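Local coordinates for CADD-like protein of unknown function (Nostoc punctiforme, PDB 3B5O) that is of unknown function but resembles CADD and the all-helical haem-oxygenase-like proteins, and is probably an oxidoreductase, at residues L61-A66 and E77-I82. Numbering follows the deposited sequence. Where two conformers were deposited one is given.
Sequences LARRKA and ELQENI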
ATOM      1  N   LEU A  61     -14.334   2.474   3.321  1.00 11.50           N
ATOM      2  CA  LEU A  61     -15.064   3.390   2.446  1.00 11.52           C
ATOM      3  C   LEU A  61     -15.443   2.706   1.138  1.00 11.58           C
ATOM      4  O   LEU A  61     -16.553   2.889   0.622  1.00 12.78           O
ATOM      5  CB  LEU A  61     -14.267   4.647   2.177  1.00 11.03           C
ATOM      6  CG  LEU A  61     -13.982   5.549   3.371  1.00 11.11           C
ATOM      7  CD1 LEU A  61     -13.171   6.777   2.933  1.00 13.08           C
ATOM      8  CD2 LEU A  61     -15.276   5.954   4.076  1.00 13.90           C
ATOM      9  N   ALA A  62     -14.536   1.909   0.588  1.00 12.00           N
ATOM     10  CA  ALA A  62     -14.833   1.164  -0.641  1.00 11.34           C
ATOM     11  C   ALA A  62     -15.948   0.139  -0.411  1.00 12.66           C
ATOM     12  O   ALA A  62     -16.814  -0.045  -1.275  1.00 13.56           O
ATOM     13  CB  ALA A  62     -13.567   0.458  -1.158  1.00 13.11           C
ATOM     14  N   ARG A  63     -15.937  -0.507   0.753  1.00 12.96           N
ATOM     15  CA  ARG A  63     -16.988  -1.462   1.098  1.00 14.09           C
ATOM     16  C   ARG A  63     -18.349  -0.776   1.079  1.00 14.39           C
ATOM     17  O   ARG A  63     -19.334  -1.311   0.554  1.00 15.18           O
ATOM     18  CB  ARG A  63     -16.699  -2.083   2.459  1.00 14.97           C
ATOM     19  CG  ARG A  63     -17.675  -3.210   2.821  1.00 15.56           C
ATOM     20  CD  ARG A  63     -17.504  -3.671   4.255  1.00 17.31           C
ATOM     21  NE  ARG A  63     -17.973  -2.680   5.212  1.00 18.79           N
ATOM     22  CZ  ARG A  63     -19.243  -2.492   5.548  1.00 21.78           C
ATOM     23  NH1 ARG A  63     -20.204  -3.234   5.019  1.00 24.79           N
ATOM     24  NH2 ARG A  63     -19.554  -1.551   6.409  1.00 23.09           N
ATOM     25  N   ARG A  64     -18.411   0.419   1.651  1.00 15.04           N
ATOM     26  CA  ARG A  64     -19.659   1.167   1.694  1.00 15.53           C
ATOM     27  C   ARG A  64     -20.105   1.618   0.310  1.00 15.47           C
ATOM     28  O   ARG A  64     -21.302   1.611  -0.001  1.00 17.49           O
ATOM     29  CB  ARG A  64     -19.517   2.357   2.638  1.00 16.71           C
ATOM     30  CG  ARG A  64     -19.376   1.911   4.076  1.00 17.52           C
ATOM     31  CD  ARG A  64     -18.936   3.009   5.046  1.00 19.27           C
ATOM     32  NE  ARG A  64     -19.109   2.437   6.373  1.00 22.06           N
ATOM     33  CZ  ARG A  64     -20.232   2.508   7.095  1.00 17.61           C
ATOM     34  NH1 ARG A  64     -21.265   3.281   6.741  1.00 21.44           N
ATOM     35  NH2 ARG A  64     -20.268   1.855   8.212  1.00 22.02           N
ATOM     36  N   LYS A  65     -19.148   2.001  -0.529  1.00 14.81           N
ATOM     37  CA  LYS A  65     -19.473   2.350  -1.916  1.00 15.46           C
ATOM     38  C   LYS A  65     -20.050   1.131  -2.645  1.00 14.56           C
ATOM     39  O   LYS A  65     -21.027   1.239  -3.394  1.00 17.02           O
ATOM     40  CB  LYS A  65     -18.240   2.866  -2.651  1.00 16.22           C
ATOM     41  CG  LYS A  65     -17.835   4.253  -2.253  1.00 18.43           C
ATOM     42  CD  LYS A  65     -18.671   5.351  -2.921  1.00 19.68           C
ATOM     43  CE  LYS A  65     -18.316   6.703  -2.356  1.00 22.35           C
ATOM     44  NZ  LYS A  65     -19.007   7.812  -3.103  1.00 25.17           N
ATOM     45  N   ALA A  66     -19.442  -0.025  -2.448  1.00 15.63           N
ATOM     46  CA  ALA A  66     -19.906  -1.251  -3.099  1.00 16.03           C
ATOM     47  C   ALA A  66     -21.320  -1.588  -2.635  1.00 17.56           C
ATOM     48  O   ALA A  66     -22.197  -1.869  -3.448  1.00 19.30           O
ATOM     49  CB  ALA A  66     -18.958  -2.391  -2.833  1.00 16.32           C
ATOM     50  N   GLU A  77     -16.308  -9.400  -0.087  1.00 19.50           N
ATOM     51  CA  GLU A  77     -14.870  -9.613  -0.260  1.00 20.35           C
ATOM     52  C   GLU A  77     -14.079  -8.540   0.501  1.00 18.99           C
ATOM     53  O   GLU A  77     -13.087  -8.832   1.153  1.00 20.27           O
ATOM     54  CB  GLU A  77     -14.476  -9.579  -1.728  1.00 21.43           C
ATOM     55  CG  GLU A  77     -13.031  -9.936  -2.001  1.00 29.14           C
ATOM     56  CD  GLU A  77     -12.700 -11.412  -1.739  1.00 36.49           C
ATOM     57  OE1 GLU A  77     -13.627 -12.242  -1.709  1.00 38.77           O
ATOM     58  OE2 GLU A  77     -11.503 -11.729  -1.560  1.00 44.21           O
ATOM     59  N   LEU A  78     -14.542  -7.294   0.422  1.00 18.00           N
ATOM     60  CA  LEU A  78     -13.845  -6.199   1.117  1.00 17.06           C
ATOM     61  C   LEU A  78     -13.940  -6.349   2.628  1.00 17.86           C
ATOM     62  O   LEU A  78     -12.981  -6.080   3.343  1.00 17.38           O
ATOM     63  CB  LEU A  78     -14.362  -4.842   0.659  1.00 16.82           C
ATOM     64  CG  LEU A  78     -14.007  -4.527  -0.789  1.00 16.81           C
ATOM     65  CD1 LEU A  78     -14.726  -3.257  -1.218  1.00 18.85           C
ATOM     66  CD2 LEU A  78     -12.498  -4.418  -0.992  1.00 19.32           C
ATOM     67  N   GLN A  79     -15.075  -6.825   3.128  1.00 17.67           N
ATOM     68  CA  GLN A  79     -15.162  -7.139   4.553  1.00 18.51           C
ATOM     69  C   GLN A  79     -14.161  -8.203   4.973  1.00 19.54           C
ATOM     70  O   GLN A  79     -13.521  -8.082   6.022  1.00 19.08           O
ATOM     71  CB  GLN A  79     -16.582  -7.566   4.950  1.00 19.88           C
ATOM     72  CG  GLN A  79     -16.743  -7.780   6.449  1.00 21.89           C
ATOM     73  CD  GLN A  79     -16.616  -6.493   7.239  1.00 24.28           C
ATOM     74  OE1 GLN A  79     -15.650  -6.297   8.003  1.00 29.92           O
ATOM     75  NE2 GLN A  79     -17.563  -5.593   7.044  1.00 24.90           N
ATOM     76  N   GLU A  80     -14.010  -9.242   4.160  1.00 21.45           N
ATOM     77  CA  GLU A  80     -13.012 -10.253   4.475  1.00 23.78           C
ATOM     78  C   GLU A  80     -11.594  -9.661   4.501  1.00 22.25           C
ATOM     79  O   GLU A  80     -10.800  -9.997   5.379  1.00 22.22           O
ATOM     80  CB  GLU A  80     -13.135 -11.453   3.527  1.00 25.21           C
ATOM     81  CG  GLU A  80     -14.469 -12.191   3.705  1.00 29.38           C
ATOM     82  CD  GLU A  80     -14.640 -13.357   2.750  1.00 32.47           C
ATOM     83  OE1 GLU A  80     -13.610 -13.931   2.331  1.00 38.40           O
ATOM     84  OE2 GLU A  80     -15.808 -13.702   2.436  1.00 41.60           O
ATOM     85  N   ASN A  81     -11.273  -8.767   3.550  0.50 20.36           N
ATOM     86  CA  ASN A  81      -9.963  -8.105   3.540  0.50 20.20           C
ATOM     87  C   ASN A  81      -9.758  -7.344   4.838  0.50 18.08           C
ATOM     88  O   ASN A  81      -8.713  -7.457   5.475  0.50 18.04           O
ATOM     89  CB  ASN A  81      -9.818  -7.080   2.399  0.50 19.99           C
ATOM     90  CG  ASN A  81      -9.704  -7.703   1.019  0.50 22.12           C
ATOM     91  OD1 ASN A  81      -9.608  -6.981   0.030  0.50 25.95           O
ATOM     92  ND2 ASN A  81      -9.713  -9.010   0.941  0.50 20.09           N
ATOM     93  N   ILE A  82     -10.764  -6.556   5.220  1.00 16.77           N
ATOM     94  CA  ILE A  82     -10.692  -5.777   6.454  1.00 16.82           C
ATOM     95  C   ILE A  82     -10.480  -6.685   7.656  1.00 16.81           C
ATOM     96  O   ILE A  82      -9.594  -6.450   8.480  1.00 18.00           O
ATOM     97  CB  ILE A  82     -11.974  -4.937   6.633  1.00 16.86           C
ATOM     98  CG1 ILE A  82     -12.006  -3.802   5.614  1.00 17.44           C
ATOM     99  CG2 ILE A  82     -12.085  -4.381   8.037  1.00 18.17           C
ATOM    100  CD1 ILE A  82     -13.381  -3.239   5.398  1.00 19.31           C
TER
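With CG anti to its carbonyl carbon (chi1 -68°), L78 reaches across to A62 and R63 with its CD1 methyl. That methyl lies against the backbone of the other helix, 3.6 Å from R63 N, and L78 CD1 also touches A62 CB at 3.9 Å. Nearer the backbone, L78 CB meets R63 CB at 4.0 Å, where the two backbones come nearest, R63 CA to L78 CA 5.7 Å. T142 of helix 135-163 touches both A62 and L78, so this apolar patch is shared by three helices. The two segments form a helical hairpin: helix 38-68 turns back into helix 72-85, and the segment axes run antiparallel, 9.3 Å apart at closest approach. This packing is consistent with the all-helical fold of the haem-oxygenase-like clan. Q79 lies side by side with R63, both side chains pointing the same way. Its CB is 4.1 Å from R63 CD, and its amide group sits over one face of the guanidinium, the two planes 39° apart. R63 NH2 forms a salt bridge to E60, one turn back on its own helix; E60 also pairs with R64. An alanine at R63 would probably leave Q79 without its flat neighbour and E60 with one cationic partner fewer. I82, one turn on from L78, touches R63 CD with its CD1 (4.3 Å) and also packs on V56 and T59.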